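PDB 5LMG: DNA topoisomerase 2-associated protein PAT1 from Saccharomyces cerevisiae, which activates mRNA decapping and represses translation, its C-terminal domain directly binding the decapping enzyme Dcp2 and the 5'-3' exonuclease Xrn1. Local coordinates for residues Met99-Asp103 and Lys156-Phe160. The protein carries 2 engineered substitutions. Numbering follows the deposited sequence.
Sequences MLSFD and KVDLF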
loop_
_atom_site.group_PDB
_atom_site.type_symbol
_atom_site.label_atom_id
_atom_site.label_comp_id
_atom_site.label_asym_id
_atom_site.label_seq_id
_atom_site.Cartn_x
_atom_site.Cartn_y
_atom_site.Cartn_z
ATOM N N MET A 99 11.819 1.341 16.470
ATOM C CA MET A 99 12.630 0.175 16.080
ATOM C C MET A 99 12.431 -0.152 14.592
ATOM O O MET A 99 13.357 -0.629 13.930
ATOM C CB MET A 99 12.320 -1.049 16.965
ATOM C CG MET A 99 13.021 -1.000 18.317
ATOM S SD MET A 99 13.105 -2.584 19.219
ATOM C CE MET A 99 11.479 -2.642 19.919
ATOM N N LEU A 100 11.235 0.172 14.071
ATOM C CA LEU A 100 10.819 -0.016 12.686
ATOM C C LEU A 100 11.471 1.002 11.723
ATOM O O LEU A 100 11.333 0.854 10.514
ATOM C CB LEU A 100 9.280 0.016 12.593
ATOM C CG LEU A 100 8.532 -1.327 12.554
ATOM C CD1 LEU A 100 8.747 -2.128 13.812
ATOM C CD2 LEU A 100 7.038 -1.105 12.400
ATOM N N SER A 101 12.176 2.028 12.259
ATOM C CA SER A 101 12.938 3.019 11.478
ATOM C C SER A 101 14.244 2.401 10.986
ATOM O O SER A 101 14.864 2.960 10.093
ATOM C CB SER A 101 13.300 4.234 12.327
ATOM O OG SER A 101 12.178 5.041 12.627
ATOM N N PHE A 102 14.687 1.283 11.598
ATOM C CA PHE A 102 15.943 0.608 11.261
ATOM C C PHE A 102 15.702 -0.700 10.514
ATOM O O PHE A 102 14.774 -1.438 10.864
ATOM C CB PHE A 102 16.769 0.358 12.532
ATOM C CG PHE A 102 17.176 1.622 13.257
ATOM C CD1 PHE A 102 18.332 2.308 12.899
ATOM C CD2 PHE A 102 16.392 2.138 14.286
ATOM C CE1 PHE A 102 18.696 3.488 13.554
ATOM C CE2 PHE A 102 16.754 3.324 14.937
ATOM C CZ PHE A 102 17.905 3.988 14.569
ATOM N N ASP A 103 16.540 -0.993 9.493
ATOM C CA ASP A 103 16.438 -2.232 8.693
ATOM C C ASP A 103 16.499 -3.479 9.560
ATOM O O ASP A 103 15.753 -4.428 9.311
ATOM C CB ASP A 103 17.520 -2.308 7.612
ATOM C CG ASP A 103 17.546 -1.110 6.704
ATOM O OD1 ASP A 103 16.503 -0.825 6.063
ATOM O OD2 ASP A 103 18.593 -0.441 6.651
ATOM N N LYS A 156 14.838 1.305 1.704
ATOM C CA LYS A 156 14.185 1.101 3.002
ATOM C C LYS A 156 12.671 0.897 2.838
ATOM O O LYS A 156 12.098 0.012 3.488
ATOM C CB LYS A 156 14.465 2.265 3.950
ATOM C CG LYS A 156 15.875 2.246 4.534
ATOM C CD LYS A 156 16.143 3.405 5.499
ATOM C CE LYS A 156 15.421 3.290 6.830
ATOM N NZ LYS A 156 15.895 2.130 7.633
ATOM N N VAL A 157 12.048 1.675 1.921
ATOM C CA VAL A 157 10.616 1.617 1.604
ATOM C C VAL A 157 10.287 0.243 0.998
ATOM O O VAL A 157 9.351 -0.405 1.466
ATOM C CB VAL A 157 10.149 2.818 0.721
ATOM C CG1 VAL A 157 8.692 2.655 0.263
ATOM C CG2 VAL A 157 10.320 4.150 1.462
ATOM N N ASP A 158 11.090 -0.220 0.008
ATOM C CA ASP A 158 10.920 -1.527 -0.644
ATOM C C ASP A 158 11.062 -2.689 0.375
ATOM O O ASP A 158 10.305 -3.662 0.290
ATOM C CB ASP A 158 11.917 -1.703 -1.809
ATOM C CG ASP A 158 11.856 -0.652 -2.914
ATOM O OD1 ASP A 158 10.818 0.049 -3.024
ATOM O OD2 ASP A 158 12.833 -0.547 -3.686
ATOM N N LEU A 159 12.008 -2.561 1.342
ATOM C CA LEU A 159 12.215 -3.554 2.406
ATOM C C LEU A 159 10.976 -3.660 3.307
ATOM O O LEU A 159 10.485 -4.766 3.525
ATOM C CB LEU A 159 13.476 -3.264 3.255
ATOM C CG LEU A 159 13.784 -4.304 4.360
ATOM C CD1 LEU A 159 14.352 -5.594 3.775
ATOM C CD2 LEU A 159 14.720 -3.729 5.417
ATOM N N PHE A 160 10.493 -2.512 3.839
ATOM C CA PHE A 160 9.308 -2.436 4.686
ATOM C C PHE A 160 8.106 -3.036 3.957
ATOM O O PHE A 160 7.384 -3.838 4.544
ATOM C CB PHE A 160 9.018 -0.983 5.086
ATOM C CG PHE A 160 8.030 -0.851 6.219
ATOM C CD1 PHE A 160 6.662 -0.956 5.988
ATOM C CD2 PHE A 160 8.463 -0.614 7.517
ATOM C CE1 PHE A 160 5.744 -0.822 7.037
ATOM C CE2 PHE A 160 7.546 -0.487 8.567
ATOM C CZ PHE A 160 6.195 -0.592 8.316
HETATM O O HOH W 1 18.448 1.447 8.611
#
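Lys156, on helix 151-174, reaches across to the short connection between helices 95-99 and 103-114 and places its ammonium group among three oxygens. Its shortest protein bond runs from NZ to the backbone O of Ser101, 2.8 Å, which satisfies a carbonyl inside the non-helical link. The carboxylate of Asp103 adds charge: OD1 lies 3.4 Å from the same NZ, a salt bridge whose hydrogen bond is weak. A water completes the set, accepting from Lys156 NZ at 2.8 Å and from the backbone N of Asp103 at 3.2 Å while donating to Asp103 OD2 at 2.7 Å. The link itself is a type I turn, Met99 to Phe102, with Phe102 N bonded to Met99 O at 3.3 Å; Phe102 then takes the N-cap position of helix 103-114. On the buried side, Leu100 CD2 meets the edge of the Phe160 ring, 3.9 Å from CE2, and both residues also touch Leu135. Leu159 CD2 approaches Asp103 OD1 to 3.5 Å, and the Leu159 side chain also packs on Ile106. In this predominantly helical domain, one ammonium group thus ties the turn to helix 151-174, partly offsetting the Asp103 charge, while the water takes the amide hydrogen starting helix 103-114.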